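PDB 2GGS: 273aa long hypothetical dTDP-4-dehydrorhamnose reductase from Sulfolobus tokodaii, which binds NADPH and probably catalyses the reduction of dTDP-4-dehydrorhamnose to dTDP-L-rhamnose. Local coordinates for residues G179-I184 / E210-F215; T107-D112 / Y246-D251; T173-K178 / K232-V237. One frame throughout, in Å; residues are numbered along the deposited sequence.

The three contacts are nested along the chain: segments 107-112 and 246-251 close the longest loop, interaction 2; inside it 173-178 meets 232-237 in interaction 3, and inside that 179-184 meets 210-215 in interaction 1. Strands 174-177 and 180-181 follow one another, and helix 214-224 follows strand 212-213 and precedes strand 231-234. The centres of interactions 1 and 2 lie about 10 Å apart. Those of interactions 1 and 3 are about 13 Å apart. Interaction 1 touches both others, through R211 with D247 and R214 with F177; the segment at NADPH is 107-112, at the end of strand 101-107 of the seven-stranded Rossmann-type sheet.

Interaction 1: residues G179-I184 / E210-F215; sequences GYYSPI and ERISRF
Y181 and I212 form the hydrogen-bonded pair of a short two-stranded antiparallel ribbon, with Y180 and S213 as the non-hydrogen-bonded pair beside it. Between the paired backbones, Y181 N lies 3.0 Å from I212 O, and I212 N lies 2.9 Å from Y181 O. S213 is the N-cap of helix 214-224, and the next residue, R214, gives its backbone N to the carbonyl of G179.

The side chain of R214 runs from the helix start back across strand 180-181. Its CB rests against the carbonyl O of F177. A bend at chi2 (84°) sets CD 3.5 Å from G179 O. NE then passes 3.9 Å from Y181 CD1, CZ lies over the Y181 ring toward its rim, NH2 stays near CG and CD2 of that ring, and NH1 comes 3.0 Å from Y180 O. The guanidinium and ring planes differ by 16°, a cation-pi stack; P183 CD packs on the opposite ring face. This places the Y181 side chain about 6 Å from the bound NADPH. A second such stack forms on Y180, its plane 12° from that of R211. NE of R211 is held by a salt bridge to D247, while R211 NH2 sits 3.2 Å above the centre of the Y180 ring.

Interaction 2: residues T107-D112 / Y246-D251; sequences TDYVFD and YDSSLD. With NDP (NADPH dihydro-nicotinamide-adenine-dinucleotide phosphate), chain C.
D108 and S248 turn toward each other through matching first torsions: CG of D108 stands between its backbone N and carbonyl carbon (chi1 62°), and OG of S248 does likewise (chi1 64°). The hydroxyl OG of S248 donates to D108 OD2 at 2.7 Å, arriving from above the carboxylate, 50° out of its plane. S152 OG also bonds to D108 OD2, so this buried oxygen has two hydroxyl partners. The same OG of S248 approaches the ring edge of Y109, 3.8 Å from CE1.

L250 CD2 packs beside them, 3.7 Å from D108 CB and 3.9 Å from F111 CE2. At the margin, a water accepts from Y246 N and donates to D112 O. Within 246-251, D247 OD1 accepts from S249 N, an Asx turn, and also from S249 OG.

On the cofactor side, T107 OG1 accepts from Y109 N at 3.1 Å in an ST turn, and it also lies 3.5 Å from C5N of the nicotinamide. T107 touches Y130 and K134, both hydrogen-bonded to NADPH, a grouping consistent with the Thr-Tyr-Lys set of extended short-chain dehydrogenase/reductases.

Interaction 3: residues T173-K178 / K232-V237; sequences TVFAFK and KEVDEV
F175, A176 and F177 pair in parallel with K232, E233 and V234, and the contact contrasts a closely knit backbone with a watery end. Four hydrogen bonds alternate along it: V174 O receives K232 N, K232 O receives A176 N at 2.7 Å, A176 O receives V234 N, and V234 O receives K178 N. On the face with both phenylalanines, V234 CG1 meets the ring edge of F175, 3.8 Å from CD1. T173 CG2 lies over one face of that ring. V237 CG2 closes on F177 CB at 3.9 Å. CG of F177 is anti to its backbone N (chi1 178°), and the ring reaches beyond the paired strands, its CE1 lying 3.3 Å from D235 O.

Toward solvent the grip weakens. K178 runs extended beside D235, but its NZ stays 3.7 Å from D235 OD1, a long salt bridge; a water bonded to both atoms also spans it. Another water links F177 O to E233 OE2.

On the face of A176 and E233, A176 packs on helix 160-169, and both touch the start of helix 214-224, at R214 and F215 respectively; V174 also packs on helix 160-169. On the other face the F177 ring meets W240.

Interaction 1: residues G179-I184 / E210-F215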
loop_
_atom_site.group_PDB
_atom_site.type_symbol
_atom_site.label_atom_id
_atom_site.label_comp_id
_atom_site.label_asym_id
_atom_site.label_seq_id
_atom_site.Cartn_x
_atom_site.Cartn_y
_atom_site.Cartn_z
ATOM N N GLY A 179 17.062 7.167 -6.195
ATOM C CA GLY A 179 16.111 7.844 -5.322
ATOM C C GLY A 179 15.823 6.976 -4.116
ATOM O O GLY A 179 16.257 5.814 -4.067
ATOM N N TYR A 180 15.063 7.534 -3.178
ATOM C CA TYR A 180 14.900 6.989 -1.808
ATOM C C TYR A 180 13.432 6.627 -1.725
ATOM O O TYR A 180 12.582 7.417 -2.171
ATOM C CB TYR A 180 15.340 7.976 -0.778
ATOM C CG TYR A 180 16.817 8.309 -0.943
ATOM C CD1 TYR A 180 17.205 9.259 -1.859
ATOM C CD2 TYR A 180 17.793 7.660 -0.176
ATOM C CE1 TYR A 180 18.521 9.564 -2.051
ATOM C CE2 TYR A 180 19.173 7.969 -0.348
ATOM C CZ TYR A 180 19.504 8.933 -1.289
ATOM O OH TYR A 180 20.827 9.300 -1.495
ATOM N N TYR A 181 13.098 5.574 -1.011
ATOM C CA TYR A 181 11.874 5.508 -0.243
ATOM C C TYR A 181 11.908 4.746 1.074
ATOM O O TYR A 181 12.979 4.616 1.670
ATOM C CB TYR A 181 10.907 4.802 -1.271
ATOM C CG TYR A 181 11.201 3.306 -1.598
ATOM C CD1 TYR A 181 12.522 2.798 -1.652
ATOM C CD2 TYR A 181 10.156 2.429 -1.901
ATOM C CE1 TYR A 181 12.788 1.457 -1.924
ATOM C CE2 TYR A 181 10.404 1.080 -2.213
ATOM C CZ TYR A 181 11.721 0.592 -2.219
ATOM O OH TYR A 181 11.943 -0.748 -2.478
ATOM N N SER A 182 10.753 4.243 1.540
ATOM C CA SER A 182 10.704 3.614 2.844
ATOM C C SER A 182 9.980 2.233 2.825
ATOM O O SER A 182 8.907 2.079 3.405
ATOM C CB SER A 182 10.047 4.565 3.876
ATOM O OG SER A 182 8.901 5.134 3.339
ATOM N N PRO A 183 10.613 1.233 2.200
ATOM C CA PRO A 183 9.914 -0.030 1.940
ATOM C C PRO A 183 9.556 -0.760 3.240
ATOM O O PRO A 183 10.372 -0.822 4.172
ATOM C CB PRO A 183 10.938 -0.836 1.127
ATOM C CG PRO A 183 12.298 -0.238 1.538
ATOM C CD PRO A 183 11.992 1.228 1.661
ATOM N N ILE A 184 8.341 -1.300 3.311
ATOM C CA ILE A 184 7.890 -2.103 4.427
ATOM C C ILE A 184 7.360 -3.414 3.873
ATOM O O ILE A 184 6.708 -3.422 2.809
ATOM C CB ILE A 184 6.797 -1.318 5.248
ATOM C CG1 ILE A 184 6.374 -2.045 6.547
ATOM C CG2 ILE A 184 5.558 -0.915 4.304
ATOM C CD1 ILE A 184 5.496 -1.171 7.443
ATOM N N GLU A 210 12.386 2.162 6.989
ATOM C CA GLU A 210 13.476 3.133 7.107
ATOM C C GLU A 210 13.828 3.648 5.713
ATOM O O GLU A 210 13.746 2.907 4.717
ATOM C CB GLU A 210 14.702 2.446 7.733
ATOM C CG GLU A 210 14.481 1.895 9.120
ATOM C CD GLU A 210 14.963 2.860 10.195
ATOM O OE1 GLU A 210 14.759 2.552 11.383
ATOM O OE2 GLU A 210 15.510 3.937 9.853
ATOM N N ARG A 211 14.212 4.922 5.631
ATOM C CA ARG A 211 14.631 5.524 4.360
ATOM C C ARG A 211 15.844 4.781 3.764
ATOM O O ARG A 211 16.842 4.583 4.457
ATOM C CB ARG A 211 14.990 6.991 4.569
ATOM C CG ARG A 211 15.570 7.706 3.311
ATOM C CD ARG A 211 15.821 9.197 3.678
ATOM N NE ARG A 211 16.316 10.006 2.569
ATOM C CZ ARG A 211 17.591 10.091 2.193
ATOM N NH1 ARG A 211 18.531 9.426 2.849
ATOM N NH2 ARG A 211 17.924 10.884 1.176
ATOM N N ILE A 212 15.749 4.375 2.497
ATOM C CA ILE A 212 16.835 3.675 1.826
ATOM C C ILE A 212 16.776 3.951 0.336
ATOM O O ILE A 212 15.704 4.225 -0.206
ATOM C CB ILE A 212 16.761 2.127 2.110
ATOM C CG1 ILE A 212 18.082 1.398 1.798
ATOM C CG2 ILE A 212 15.583 1.493 1.324
ATOM C CD1 ILE A 212 18.084 -0.101 2.187
ATOM N N SER A 213 17.939 3.919 -0.324
ATOM C CA SER A 213 17.974 4.082 -1.769
ATOM C C SER A 213 17.681 2.741 -2.438
ATOM O O SER A 213 17.938 1.668 -1.862
ATOM C CB SER A 213 19.346 4.664 -2.217
ATOM O OG SER A 213 20.378 3.685 -2.127
ATOM N N ARG A 214 17.165 2.772 -3.674
ATOM C CA ARG A 214 16.953 1.503 -4.365
ATOM C C ARG A 214 18.264 0.758 -4.573
ATOM O O ARG A 214 18.310 -0.470 -4.508
ATOM C CB ARG A 214 16.303 1.755 -5.731
ATOM C CG ARG A 214 14.774 1.873 -5.670
ATOM C CD ARG A 214 14.312 3.221 -5.311
ATOM N NE ARG A 214 12.858 3.385 -5.512
ATOM C CZ ARG A 214 12.164 4.441 -5.110
ATOM N NH1 ARG A 214 12.757 5.436 -4.457
ATOM N NH2 ARG A 214 10.860 4.496 -5.354
ATOM N N PHE A 215 19.322 1.524 -4.843
ATOM C CA PHE A 215 20.648 0.960 -5.120
ATOM C C PHE A 215 21.147 0.191 -3.906
ATOM O O PHE A 215 21.543 -0.979 -4.010
ATOM C CB PHE A 215 21.618 2.084 -5.489
ATOM C CG PHE A 215 22.976 1.597 -5.999
ATOM C CD1 PHE A 215 23.059 0.760 -7.109
ATOM C CD2 PHE A 215 24.147 2.025 -5.388
ATOM C CE1 PHE A 215 24.305 0.298 -7.604
ATOM C CE2 PHE A 215 25.404 1.583 -5.865
ATOM C CZ PHE A 215 25.466 0.727 -6.995
HETATM O O HOH W 1 12.375 -0.851 6.002
#

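Interaction 2: residues T107-D112 / Y246-D251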
loop_
_atom_site.group_PDB
_atom_site.type_symbol
_atom_site.label_atom_id
_atom_site.label_comp_id
_atom_site.label_asym_id
_atom_site.label_seq_id
_atom_site.Cartn_x
_atom_site.Cartn_y
_atom_site.Cartn_z
ATOM N N THR A 107 -0.466 6.188 -0.080
ATOM C CA THR A 107 0.876 6.011 -0.671
ATOM C C THR A 107 1.788 7.227 -0.506
ATOM O O THR A 107 1.347 8.377 -0.553
ATOM C CB THR A 107 0.770 5.615 -2.190
ATOM O OG1 THR A 107 2.085 5.471 -2.760
ATOM C CG2 THR A 107 -0.028 6.670 -2.983
ATOM N N ASP A 108 3.089 6.943 -0.398
ATOM C CA ASP A 108 4.140 7.938 -0.446
ATOM C C ASP A 108 4.238 8.671 -1.791
ATOM O O ASP A 108 4.777 9.770 -1.858
ATOM C CB ASP A 108 5.489 7.279 -0.055
ATOM C CG ASP A 108 5.932 6.175 -1.005
ATOM O OD1 ASP A 108 5.077 5.478 -1.616
ATOM O OD2 ASP A 108 7.166 5.973 -1.123
ATOM N N TYR A 109 3.681 8.073 -2.875
ATOM C CA TYR A 109 3.672 8.744 -4.183
ATOM C C TYR A 109 2.664 9.907 -4.271
ATOM O O TYR A 109 2.565 10.552 -5.297
ATOM C CB TYR A 109 3.445 7.738 -5.346
ATOM C CG TYR A 109 4.659 6.906 -5.684
ATOM C CD1 TYR A 109 5.742 6.783 -4.765
ATOM C CD2 TYR A 109 4.768 6.260 -6.919
ATOM C CE1 TYR A 109 6.873 6.020 -5.079
ATOM C CE2 TYR A 109 5.905 5.477 -7.235
ATOM C CZ TYR A 109 6.944 5.370 -6.306
ATOM O OH TYR A 109 8.073 4.606 -6.577
ATOM N N VAL A 110 1.913 10.180 -3.204
ATOM C CA VAL A 110 1.189 11.467 -3.191
ATOM C C VAL A 110 2.126 12.669 -3.045
ATOM O O VAL A 110 1.678 13.783 -3.263
ATOM C CB VAL A 110 0.069 11.581 -2.113
ATOM C CG1 VAL A 110 -0.960 10.409 -2.215
ATOM C CG2 VAL A 110 0.665 11.719 -0.689
ATOM N N PHE A 111 3.393 12.449 -2.656
ATOM C CA PHE A 111 4.369 13.572 -2.496
ATOM C C PHE A 111 5.264 13.747 -3.720
ATOM O O PHE A 111 5.478 12.787 -4.475
ATOM C CB PHE A 111 5.216 13.347 -1.237
ATOM C CG PHE A 111 4.399 13.303 0.027
ATOM C CD1 PHE A 111 3.867 14.480 0.565
ATOM C CD2 PHE A 111 4.148 12.083 0.677
ATOM C CE1 PHE A 111 3.074 14.444 1.730
ATOM C CE2 PHE A 111 3.402 12.031 1.865
ATOM C CZ PHE A 111 2.849 13.211 2.390
ATOM N N ASP A 112 5.804 14.965 -3.900
ATOM C CA ASP A 112 6.535 15.245 -5.139
ATOM C C ASP A 112 7.964 14.702 -5.107
ATOM O O ASP A 112 8.606 14.573 -6.143
ATOM C CB ASP A 112 6.464 16.725 -5.576
ATOM C CG ASP A 112 7.065 17.678 -4.587
ATOM O OD1 ASP A 112 7.935 17.262 -3.810
ATOM O OD2 ASP A 112 6.712 18.891 -4.653
ATOM N N TYR A 246 11.703 11.597 -6.443
ATOM C CA TYR A 246 13.115 11.349 -6.079
ATOM C C TYR A 246 13.312 10.751 -4.681
ATOM O O TYR A 246 13.966 9.725 -4.542
ATOM C CB TYR A 246 13.935 12.627 -6.199
ATOM C CG TYR A 246 15.378 12.415 -5.802
ATOM C CD1 TYR A 246 16.216 11.612 -6.577
ATOM C CD2 TYR A 246 15.884 12.974 -4.640
ATOM C CE1 TYR A 246 17.547 11.390 -6.206
ATOM C CE2 TYR A 246 17.216 12.762 -4.257
ATOM C CZ TYR A 246 18.032 11.974 -5.057
ATOM O OH TYR A 246 19.358 11.766 -4.714
ATOM N N ASP A 247 12.745 11.388 -3.673
ATOM C CA ASP A 247 12.805 10.905 -2.302
ATOM C C ASP A 247 11.417 10.932 -1.714
ATOM O O ASP A 247 10.960 11.974 -1.214
ATOM C CB ASP A 247 13.758 11.749 -1.440
ATOM C CG ASP A 247 13.936 11.178 -0.062
ATOM O OD1 ASP A 247 13.125 10.310 0.339
ATOM O OD2 ASP A 247 14.901 11.560 0.645
ATOM N N SER A 248 10.745 9.791 -1.764
ATOM C CA SER A 248 9.368 9.719 -1.200
ATOM C C SER A 248 9.372 9.080 0.195
ATOM O O SER A 248 8.338 8.692 0.743
ATOM C CB SER A 248 8.453 8.975 -2.188
ATOM O OG SER A 248 8.864 7.641 -2.335
ATOM N N SER A 249 10.551 9.017 0.833
ATOM C CA SER A 249 10.595 8.402 2.141
ATOM C C SER A 249 9.602 9.101 3.066
ATOM O O SER A 249 9.354 10.319 2.924
ATOM C CB SER A 249 12.015 8.462 2.733
ATOM O OG SER A 249 12.462 9.789 2.779
ATOM N N LEU A 250 9.035 8.319 3.995
ATOM C CA LEU A 250 8.087 8.842 4.997
ATOM C C LEU A 250 8.688 8.923 6.380
ATOM O O LEU A 250 9.493 8.083 6.762
ATOM C CB LEU A 250 6.828 7.966 5.085
ATOM C CG LEU A 250 6.101 7.791 3.755
ATOM C CD1 LEU A 250 4.828 6.955 4.128
ATOM C CD2 LEU A 250 5.770 9.163 3.161
ATOM N N ASP A 251 8.265 9.942 7.114
ATOM C CA ASP A 251 8.580 10.064 8.528
ATOM C C ASP A 251 7.461 9.400 9.309
ATOM O O ASP A 251 6.328 9.882 9.296
ATOM C CB ASP A 251 8.775 11.545 8.897
ATOM C CG ASP A 251 9.077 11.738 10.381
ATOM O OD1 ASP A 251 8.976 10.787 11.171
ATOM O OD2 ASP A 251 9.383 12.878 10.767
HETATM P PA NDP C . -1.660 -5.272 -4.796
HETATM O O1A NDP C . -1.401 -4.815 -6.171
HETATM O O2A NDP C . -0.900 -6.484 -4.409
HETATM O O5B NDP C . -3.195 -5.553 -4.547
HETATM C C5B NDP C . -4.186 -4.760 -5.174
HETATM C C4B NDP C . -5.502 -5.290 -4.667
HETATM O O4B NDP C . -6.528 -4.424 -5.158
HETATM C C3B NDP C . -5.787 -6.718 -5.103
HETATM O O3B NDP C . -6.362 -7.406 -4.025
HETATM C C2B NDP C . -6.828 -6.496 -6.208
HETATM O O2B NDP C . -7.664 -7.613 -6.260
HETATM C C1B NDP C . -7.549 -5.278 -5.649
HETATM N N9A NDP C . -8.302 -4.580 -6.696
HETATM C C8A NDP C . -7.795 -3.864 -7.738
HETATM N N7A NDP C . -8.837 -3.405 -8.489
HETATM C C5A NDP C . -9.974 -3.837 -7.918
HETATM C C6A NDP C . -11.323 -3.684 -8.262
HETATM N N6A NDP C . -11.669 -3.068 -9.427
HETATM N N1A NDP C . -12.242 -4.296 -7.453
HETATM C C2A NDP C . -11.909 -5.028 -6.321
HETATM N N3A NDP C . -10.582 -5.186 -6.002
HETATM C C4A NDP C . -9.653 -4.603 -6.795
HETATM O O3 NDP C . -1.365 -3.948 -3.906
HETATM P PN NDP C . -0.639 -3.891 -2.456
HETATM O O1N NDP C . -1.095 -4.901 -1.527
HETATM O O2N NDP C . 0.791 -3.768 -2.821
HETATM O O5D NDP C . -1.108 -2.430 -2.001
HETATM C C5D NDP C . -2.057 -2.275 -0.950
HETATM C C4D NDP C . -2.414 -0.810 -0.732
HETATM O O4D NDP C . -1.236 -0.116 -0.392
HETATM C C3D NDP C . -2.989 -0.106 -1.958
HETATM O O3D NDP C . -3.883 0.835 -1.428
HETATM C C2D NDP C . -1.800 0.596 -2.567
HETATM O O2D NDP C . -2.221 1.704 -3.344
HETATM C C1D NDP C . -1.053 0.996 -1.271
HETATM N N1N NDP C . 0.373 1.216 -1.539
HETATM C C2N NDP C . 1.046 0.254 -2.244
HETATM C C3N NDP C . 2.427 0.284 -2.378
HETATM C C7N NDP C . 3.102 -0.800 -3.156
HETATM O O7N NDP C . 4.461 -0.646 -3.491
HETATM N N7N NDP C . 2.413 -1.875 -3.530
HETATM C C4N NDP C . 3.239 1.404 -1.754
HETATM C C5N NDP C . 2.411 2.437 -1.028
HETATM C C6N NDP C . 1.022 2.281 -0.948
HETATM P P2B NDP C . -7.521 -8.766 -7.445
HETATM O O1X NDP C . -8.253 -9.900 -6.849
HETATM O O2X NDP C . -6.075 -9.032 -7.691
HETATM O O3X NDP C . -8.163 -8.254 -8.761
HETATM O O HOH W 2 11.001 14.365 -7.154
#

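Interaction 3: residues T173-K178 / K232-V237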
loop_
_atom_site.group_PDB
_atom_site.type_symbol
_atom_site.label_atom_id
_atom_site.label_comp_id
_atom_site.label_asym_id
_atom_site.label_seq_id
_atom_site.Cartn_x
_atom_site.Cartn_y
_atom_site.Cartn_z
ATOM N N THR A 173 20.913 -7.878 -15.252
ATOM C CA THR A 173 21.195 -6.580 -14.663
ATOM C C THR A 173 19.925 -5.944 -14.101
ATOM O O THR A 173 18.864 -5.912 -14.777
ATOM C CB THR A 173 21.879 -5.652 -15.666
ATOM O OG1 THR A 173 23.120 -6.248 -16.066
ATOM C CG2 THR A 173 22.139 -4.252 -15.064
ATOM N N VAL A 174 20.031 -5.502 -12.846
ATOM C CA VAL A 174 19.014 -4.691 -12.198
ATOM C C VAL A 174 19.339 -3.225 -12.401
ATOM O O VAL A 174 20.444 -2.770 -12.095
ATOM C CB VAL A 174 18.943 -4.973 -10.656
ATOM C CG1 VAL A 174 18.150 -3.878 -9.955
ATOM C CG2 VAL A 174 18.299 -6.297 -10.388
ATOM N N PHE A 175 18.379 -2.480 -12.942
ATOM C CA PHE A 175 18.502 -1.035 -13.053
ATOM C C PHE A 175 17.793 -0.338 -11.895
ATOM O O PHE A 175 16.570 -0.349 -11.796
ATOM C CB PHE A 175 17.990 -0.584 -14.429
ATOM C CG PHE A 175 18.795 -1.159 -15.553
ATOM C CD1 PHE A 175 20.007 -0.570 -15.910
ATOM C CD2 PHE A 175 18.406 -2.329 -16.175
ATOM C CE1 PHE A 175 20.783 -1.115 -16.920
ATOM C CE2 PHE A 175 19.178 -2.889 -17.189
ATOM C CZ PHE A 175 20.373 -2.283 -17.553
ATOM N N ALA A 176 18.574 0.219 -10.981
ATOM C CA ALA A 176 18.015 0.751 -9.754
ATOM C C ALA A 176 17.871 2.243 -9.861
ATOM O O ALA A 176 18.841 2.983 -10.011
ATOM C CB ALA A 176 18.865 0.350 -8.506
ATOM N N PHE A 177 16.618 2.691 -9.782
ATOM C CA PHE A 177 16.316 4.101 -9.763
ATOM C C PHE A 177 17.132 4.837 -8.700
ATOM O O PHE A 177 17.168 4.424 -7.540
ATOM C CB PHE A 177 14.809 4.292 -9.510
ATOM C CG PHE A 177 14.370 5.730 -9.426
ATOM C CD1 PHE A 177 14.557 6.604 -10.508
ATOM C CD2 PHE A 177 13.719 6.212 -8.282
ATOM C CE1 PHE A 177 14.133 7.942 -10.446
ATOM C CE2 PHE A 177 13.290 7.558 -8.198
ATOM C CZ PHE A 177 13.484 8.424 -9.301
ATOM N N LYS A 178 17.776 5.926 -9.111
ATOM C CA LYS A 178 18.420 6.840 -8.166
ATOM C C LYS A 178 17.371 7.635 -7.404
ATOM O O LYS A 178 16.876 8.653 -7.897
ATOM C CB LYS A 178 19.396 7.790 -8.877
ATOM C CG LYS A 178 20.242 8.675 -7.933
ATOM C CD LYS A 178 21.190 9.568 -8.754
ATOM C CE LYS A 178 21.775 10.713 -7.978
ATOM N NZ LYS A 178 22.360 11.675 -8.968
ATOM N N LYS A 232 23.022 -1.812 -11.516
ATOM C CA LYS A 232 23.345 -0.497 -12.042
ATOM C C LYS A 232 22.302 0.517 -11.635
ATOM O O LYS A 232 21.113 0.364 -11.943
ATOM C CB LYS A 232 23.468 -0.532 -13.574
ATOM C CG LYS A 232 24.661 -1.290 -14.076
ATOM C CD LYS A 232 25.019 -0.857 -15.491
ATOM C CE LYS A 232 26.027 -1.813 -16.132
ATOM N NZ LYS A 232 25.923 -1.870 -17.631
ATOM N N GLU A 233 22.756 1.544 -10.940
ATOM C CA GLU A 233 21.927 2.685 -10.606
ATOM C C GLU A 233 21.754 3.581 -11.833
ATOM O O GLU A 233 22.724 3.892 -12.537
ATOM C CB GLU A 233 22.565 3.470 -9.473
ATOM C CG GLU A 233 21.675 4.497 -8.803
ATOM C CD GLU A 233 22.327 5.090 -7.561
ATOM O OE1 GLU A 233 23.570 5.256 -7.559
ATOM O OE2 GLU A 233 21.634 5.364 -6.561
ATOM N N VAL A 234 20.523 4.019 -12.071
ATOM C CA VAL A 234 20.229 4.908 -13.207
ATOM C C VAL A 234 19.421 6.134 -12.736
ATOM O O VAL A 234 18.607 6.021 -11.813
ATOM C CB VAL A 234 19.493 4.141 -14.344
ATOM C CG1 VAL A 234 20.374 3.053 -14.933
ATOM C CG2 VAL A 234 18.203 3.515 -13.858
ATOM N N ASP A 235 19.644 7.300 -13.355
ATOM C CA ASP A 235 18.897 8.522 -12.992
ATOM C C ASP A 235 17.441 8.327 -13.340
ATOM O O ASP A 235 16.540 8.764 -12.610
ATOM C CB ASP A 235 19.415 9.746 -13.760
ATOM C CG ASP A 235 20.738 10.223 -13.262
ATOM O OD1 ASP A 235 20.930 10.276 -12.028
ATOM O OD2 ASP A 235 21.589 10.571 -14.115
ATOM N N GLU A 236 17.234 7.662 -14.469
ATOM C CA GLU A 236 15.918 7.281 -14.935
ATOM C C GLU A 236 15.955 5.853 -15.445
ATOM O O GLU A 236 16.910 5.447 -16.102
ATOM C CB GLU A 236 15.434 8.255 -16.020
ATOM C CG GLU A 236 14.998 9.616 -15.465
ATOM C CD GLU A 236 13.893 9.482 -14.415
ATOM O OE1 GLU A 236 13.067 8.536 -14.536
ATOM O OE2 GLU A 236 13.853 10.307 -13.470
ATOM N N VAL A 237 14.925 5.085 -15.108
ATOM C CA VAL A 237 14.820 3.706 -15.538
ATOM C C VAL A 237 14.241 3.716 -16.956
ATOM O O VAL A 237 13.278 4.435 -17.240
ATOM C CB VAL A 237 13.930 2.884 -14.565
ATOM C CG1 VAL A 237 13.769 1.448 -15.029
ATOM C CG2 VAL A 237 14.507 2.938 -13.135
HETATM O O HOH W 3 19.200 4.345 -5.755
HETATM O O HOH W 4 16.800 10.157 -10.171
HETATM O O HOH W 5 23.334 10.291 -11.115
#